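Local coordinates for D-hydantoinase (Ralstonia pickettii, PDB 1NFG), which probably hydrolyses the cyclic amide bond of D-hydantoin derivatives stereospecifically, with two zinc ions bound in each subunit, at residues M151-R154 against G155-M158. Residues are numbered along the deposited sequence; the frame is centred on the assembly and turned at random.
Sequences MAYR and GMNM
Met156 CE lies 4.3 Å above the plane of the Tyr153 ring, displaced toward the rim, an oblique approach. Asn157 CB also approaches this ring obliquely, 4.2 Å from Tyr153 CD2. The tyrosine and asparagine side chains run side by side in the same direction, each with CG anti to the carbonyl carbon (chi1 -59° in Tyr153). The guanidinium of Arg154 has sulfur at its edge: Met158 SD lies near the guanidinium plane, 3.4 Å from Arg154 NH1, in a weak hydrogen bond. The stronger polar partner of this nitrogen is Asp186, which makes a salt bridge with it. Met158 runs straight through chi1 and chi2, then bends at chi3 (-31°), which brings SD and CE alongside Arg154, and its methyl CE packs against Arg154 CD at 3.6 Å.

Between these two side-chain groups the backbone curls around the carbonyl of Tyr153. Asn157 N donates to Tyr153 O over 3.0 Å, in the carbonyl plane and nearly straight. Met158 N donates to the same Tyr153 O, also at 3.0 Å, but from 45° above that plane, while Met156 N adds a weak third bond. One oxygen thus gathers three successive amides and closes the turn, within which Gly155 takes a positive phi. Outside the turn, the Tyr153 ring meets that of His181, a zinc ligand, and its side chain touches Thr286. The tight turn therefore presents a probable substrate-binding tyrosine beside the binuclear zinc centre, in a loop of the TIM-barrel amidohydrolase fold characteristic of the hydantoinase/dihydropyrimidinase family.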
ATOM      1  N   MET A 151      -3.413 -25.645   0.339  1.00 23.62           N
ATOM      2  CA  MET A 151      -4.340 -24.911   1.193  1.00 23.61           C
ATOM      3  C   MET A 151      -5.761 -25.039   0.663  1.00 24.79           C
ATOM      4  O   MET A 151      -6.703 -24.539   1.271  1.00 25.91           O
ATOM      5  CB  MET A 151      -3.937 -23.436   1.278  1.00 21.52           C
ATOM      6  CG  MET A 151      -2.651 -23.212   2.064  1.00 21.54           C
ATOM      7  SD  MET A 151      -2.022 -21.509   2.046  1.00 19.42           S
ATOM      8  CE  MET A 151      -2.905 -20.765   3.475  1.00 13.88           C
ATOM      9  N   ALA A 152      -5.908 -25.711  -0.475  1.00 26.08           N
ATOM     10  CA  ALA A 152      -7.210 -25.927  -1.094  1.00 27.56           C
ATOM     11  C   ALA A 152      -7.377 -27.415  -1.384  1.00 30.81           C
ATOM     12  O   ALA A 152      -6.510 -28.218  -1.026  1.00 30.51           O
ATOM     13  CB  ALA A 152      -7.322 -25.126  -2.378  1.00 25.88           C
ATOM     14  N   TYR A 153      -8.486 -27.771  -2.038  1.00 34.15           N
ATOM     15  CA  TYR A 153      -8.811 -29.160  -2.378  1.00 35.76           C
ATOM     16  C   TYR A 153      -9.192 -29.958  -1.133  1.00 37.54           C
ATOM     17  O   TYR A 153      -8.443 -30.826  -0.679  1.00 37.19           O
ATOM     18  CB  TYR A 153      -7.637 -29.838  -3.078  1.00 36.44           C
ATOM     19  CG  TYR A 153      -7.212 -29.157  -4.356  1.00 39.34           C
ATOM     20  CD1 TYR A 153      -8.153 -28.775  -5.314  1.00 39.89           C
ATOM     21  CD2 TYR A 153      -5.865 -28.936  -4.631  1.00 40.53           C
ATOM     22  CE1 TYR A 153      -7.759 -28.192  -6.521  1.00 40.93           C
ATOM     23  CE2 TYR A 153      -5.456 -28.355  -5.834  1.00 41.07           C
ATOM     24  CZ  TYR A 153      -6.406 -27.986  -6.776  1.00 42.30           C
ATOM     25  OH  TYR A 153      -5.997 -27.426  -7.972  1.00 44.04           O
ATOM     26  N   ARG A 154     -10.365 -29.653  -0.591  1.00 39.78           N
ATOM     27  CA  ARG A 154     -10.882 -30.312   0.605  1.00 41.44           C
ATOM     28  C   ARG A 154     -10.942 -31.829   0.426  1.00 42.80           C
ATOM     29  O   ARG A 154     -11.308 -32.326  -0.647  1.00 41.95           O
ATOM     30  CB  ARG A 154     -12.288 -29.791   0.909  1.00 42.63           C
ATOM     31  CG  ARG A 154     -12.747 -30.006   2.338  1.00 43.83           C
ATOM     32  CD  ARG A 154     -12.087 -28.998   3.248  1.00 45.30           C
ATOM     33  NE  ARG A 154     -12.567 -29.076   4.621  1.00 46.07           N
ATOM     34  CZ  ARG A 154     -12.226 -28.211   5.571  1.00 48.73           C
ATOM     35  NH1 ARG A 154     -11.406 -27.206   5.291  1.00 49.27           N
ATOM     36  NH2 ARG A 154     -12.696 -28.348   6.805  1.00 50.68           N
ATOM     37  N   GLY A 155     -10.590 -32.560   1.482  1.00 43.38           N
ATOM     38  CA  GLY A 155     -10.622 -34.013   1.430  1.00 43.81           C
ATOM     39  C   GLY A 155      -9.883 -34.625   0.251  1.00 43.82           C
ATOM     40  O   GLY A 155     -10.346 -35.595  -0.352  1.00 44.79           O
ATOM     41  N   MET A 156      -8.733 -34.056  -0.082  1.00 43.31           N
ATOM     42  CA  MET A 156      -7.927 -34.560  -1.182  1.00 41.52           C
ATOM     43  C   MET A 156      -6.472 -34.166  -0.954  1.00 38.77           C
ATOM     44  O   MET A 156      -5.611 -35.029  -0.838  1.00 38.61           O
ATOM     45  CB  MET A 156      -8.434 -34.003  -2.511  1.00 44.83           C
ATOM     46  CG  MET A 156      -7.917 -34.754  -3.728  1.00 50.18           C
ATOM     47  SD  MET A 156      -8.433 -34.035  -5.319  1.00 57.98           S
ATOM     48  CE  MET A 156      -6.896 -33.179  -5.832  1.00 54.91           C
ATOM     49  N   ASN A 157      -6.202 -32.866  -0.868  1.00 36.21           N
ATOM     50  CA  ASN A 157      -4.842 -32.377  -0.652  1.00 32.80           C
ATOM     51  C   ASN A 157      -4.737 -31.393   0.508  1.00 31.51           C
ATOM     52  O   ASN A 157      -3.689 -31.280   1.139  1.00 30.28           O
ATOM     53  CB  ASN A 157      -4.320 -31.671  -1.903  1.00 33.81           C
ATOM     54  CG  ASN A 157      -3.912 -32.629  -2.999  1.00 36.36           C
ATOM     55  OD1 ASN A 157      -4.717 -33.424  -3.485  1.00 39.07           O
ATOM     56  ND2 ASN A 157      -2.651 -32.550  -3.407  1.00 36.70           N
ATOM     57  N   MET A 158      -5.828 -30.683   0.783  1.00 30.28           N
ATOM     58  CA  MET A 158      -5.848 -29.659   1.819  1.00 28.75           C
ATOM     59  C   MET A 158      -5.389 -30.032   3.222  1.00 27.80           C
ATOM     60  O   MET A 158      -5.824 -31.027   3.798  1.00 27.70           O
ATOM     61  CB  MET A 158      -7.247 -29.026   1.915  1.00 29.74           C
ATOM     62  CG  MET A 158      -7.300 -27.806   2.853  1.00 32.23           C
ATOM     63  SD  MET A 158      -8.902 -26.935   2.979  1.00 35.33           S
ATOM     64  CE  MET A 158      -9.566 -27.201   1.343  1.00 33.80           C
TER